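Local coordinates for protein pentalenene synthase (Streptomyces chartreusis NRRL 3882, PDB 6Q4S) that probably catalyses the magnesium-dependent cyclisation of farnesyl diphosphate to the bicyclic sesquiterpenol 7-epi-alpha-eudesmol, at residues 285-288 and 289-292. Sequence-based numbering, arbitrary orientation.
Sequences RLDE and AERD
With CG of D287 set between its own backbone N and carbonyl carbon (chi1 72°), the carboxylate is turned to the first turn of helix 288-313, while E290, whose CG lies anti to the carbonyl carbon, sends its extended chain back toward the loop. The result is a capping box with D287 as N-cap. OD1 of D287 takes the N-H of E290 at 2.9 Å in an almost straight bond, nearly along the C-O axis. In return OE1 of E290 receives the N-H of D287 at 3.1 Å, met on the anti side and somewhat out of the carboxylate plane. The two side chains cross at about a right angle, yet their carboxylates stack with planes 16° apart, D287 OD2 lying 3.6 Å from E290 OE1. CB of L286 packs 3.8 Å from that same OE1. On the helix, R291 is extended as far as NE, which bonds to L286 O at 3.2 Å from above the carbonyl plane; NH2 of R291 makes a salt bridge to D282 of helix 252-284. An alanine in place of E290 would probably leave the N-H of D287 without this acceptor and the carboxylate of D287 without its stacked neighbour. Two carboxylates this close would probably repel if both are charged, but R285 of the second subunit forms a salt bridge with D287 OD2 and a weak, long ion pair with E290 OE1, so the dimer partner probably offsets negative charge gathered at this helix start.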
ATOM      1  N   ARG A 285     -24.426 -11.295  -6.630  1.00 56.45           N
ATOM      2  CA  ARG A 285     -25.691 -10.563  -6.919  1.00 54.96           C
ATOM      3  C   ARG A 285     -25.451  -9.239  -7.642  1.00 55.26           C
ATOM      4  O   ARG A 285     -26.082  -8.220  -7.359  1.00 56.90           O
ATOM      5  CB  ARG A 285     -26.532 -10.307  -5.663  1.00 51.53           C
ATOM      6  CG  ARG A 285     -26.719 -11.498  -4.762  1.00 62.51           C
ATOM      7  CD  ARG A 285     -27.581 -11.089  -3.579  1.00 75.83           C
ATOM      8  NE  ARG A 285     -26.950 -11.373  -2.281  1.00 87.82           N
ATOM      9  CZ  ARG A 285     -26.023 -10.617  -1.670  1.00 91.30           C
ATOM     10  NH1 ARG A 285     -25.536  -9.506  -2.219  1.00 94.65           N
ATOM     11  NH2 ARG A 285     -25.560 -10.994  -0.486  1.00 91.43           N
ATOM     12  N   LEU A 286     -24.537  -9.233  -8.584  1.00 52.63           N
ATOM     13  CA  LEU A 286     -24.247  -7.987  -9.261  1.00 58.28           C
ATOM     14  C   LEU A 286     -25.364  -7.651 -10.252  1.00 54.43           C
ATOM     15  O   LEU A 286     -25.887  -8.534 -10.902  1.00 58.15           O
ATOM     16  CB  LEU A 286     -22.881  -8.033  -9.976  1.00 54.11           C
ATOM     17  CG  LEU A 286     -21.666  -8.465  -9.162  1.00 54.53           C
ATOM     18  CD1 LEU A 286     -20.458  -8.331 -10.062  1.00 56.78           C
ATOM     19  CD2 LEU A 286     -21.511  -7.655  -7.880  1.00 56.03           C
ATOM     20  N   ASP A 287     -25.714  -6.378 -10.342  1.00 55.44           N
ATOM     21  CA  ASP A 287     -26.558  -5.888 -11.424  1.00 60.11           C
ATOM     22  C   ASP A 287     -25.802  -5.864 -12.742  1.00 61.10           C
ATOM     23  O   ASP A 287     -24.612  -6.178 -12.774  1.00 56.51           O
ATOM     24  CB  ASP A 287     -27.187  -4.520 -11.071  1.00 60.11           C
ATOM     25  CG  ASP A 287     -26.201  -3.362 -11.073  1.00 70.34           C
ATOM     26  OD1 ASP A 287     -25.294  -3.228 -11.943  1.00 71.70           O
ATOM     27  OD2 ASP A 287     -26.385  -2.520 -10.177  1.00 83.52           O
ATOM     28  N   GLU A 288     -26.474  -5.432 -13.810  1.00 57.46           N
ATOM     29  CA  GLU A 288     -25.938  -5.552 -15.167  1.00 62.88           C
ATOM     30  C   GLU A 288     -24.761  -4.580 -15.462  1.00 65.23           C
ATOM     31  O   GLU A 288     -23.830  -4.940 -16.184  1.00 61.88           O
ATOM     32  CB  GLU A 288     -27.091  -5.485 -16.206  1.00 65.25           C
ATOM     33  CG  GLU A 288     -27.004  -4.439 -17.321  1.00 73.31           C
ATOM     34  CD  GLU A 288     -28.372  -4.152 -17.964  1.00 94.53           C
ATOM     35  OE1 GLU A 288     -28.583  -3.010 -18.443  1.00 91.72           O
ATOM     36  OE2 GLU A 288     -29.260  -5.051 -17.972  1.00102.15           O
ATOM     37  N   ALA A 289     -24.813  -3.355 -14.942  1.00 58.45           N
ATOM     38  CA  ALA A 289     -23.726  -2.401 -15.153  1.00 55.78           C
ATOM     39  C   ALA A 289     -22.443  -2.820 -14.342  1.00 48.28           C
ATOM     40  O   ALA A 289     -21.352  -2.660 -14.812  1.00 51.02           O
ATOM     41  CB  ALA A 289     -24.178  -1.003 -14.781  1.00 58.22           C
ATOM     42  N   GLU A 290     -22.628  -3.363 -13.144  1.00 46.11           N
ATOM     43  CA  GLU A 290     -21.555  -4.006 -12.390  1.00 50.48           C
ATOM     44  C   GLU A 290     -20.950  -5.193 -13.193  1.00 55.83           C
ATOM     45  O   GLU A 290     -19.715  -5.254 -13.369  1.00 48.18           O
ATOM     46  CB  GLU A 290     -22.052  -4.460 -11.013  1.00 46.15           C
ATOM     47  CG  GLU A 290     -22.335  -3.257 -10.107  1.00 52.96           C
ATOM     48  CD  GLU A 290     -23.111  -3.558  -8.826  1.00 52.71           C
ATOM     49  OE1 GLU A 290     -23.826  -4.606  -8.692  1.00 54.11           O
ATOM     50  OE2 GLU A 290     -22.999  -2.713  -7.923  1.00 54.46           O
ATOM     51  N   ARG A 291     -21.810  -6.092 -13.708  1.00 51.00           N
ATOM     52  CA  ARG A 291     -21.359  -7.203 -14.591  1.00 47.51           C
ATOM     53  C   ARG A 291     -20.528  -6.723 -15.719  1.00 47.10           C
ATOM     54  O   ARG A 291     -19.501  -7.357 -16.060  1.00 40.15           O
ATOM     55  CB  ARG A 291     -22.511  -7.992 -15.204  1.00 55.13           C
ATOM     56  CG  ARG A 291     -23.116  -8.981 -14.252  1.00 57.80           C
ATOM     57  CD  ARG A 291     -24.536  -9.409 -14.670  1.00 58.02           C
ATOM     58  NE  ARG A 291     -25.071 -10.173 -13.558  1.00 57.51           N
ATOM     59  CZ  ARG A 291     -24.933 -11.486 -13.373  1.00 58.09           C
ATOM     60  NH1 ARG A 291     -24.314 -12.266 -14.251  1.00 60.69           N
ATOM     61  NH2 ARG A 291     -25.417 -12.020 -12.269  1.00 58.56           N
ATOM     62  N   ASP A 292     -20.967  -5.621 -16.323  1.00 46.61           N
ATOM     63  CA  ASP A 292     -20.247  -5.022 -17.443  1.00 46.83           C
ATOM     64  C   ASP A 292     -18.838  -4.497 -17.069  1.00 44.32           C
ATOM     65  O   ASP A 292     -17.919  -4.447 -17.925  1.00 40.65           O
ATOM     66  CB  ASP A 292     -21.061  -3.866 -18.036  1.00 50.28           C
ATOM     67  CG  ASP A 292     -20.351  -3.192 -19.201  1.00 58.27           C
ATOM     68  OD1 ASP A 292     -20.109  -3.908 -20.188  1.00 63.95           O
ATOM     69  OD2 ASP A 292     -19.998  -1.969 -19.141  1.00 61.50           O
TER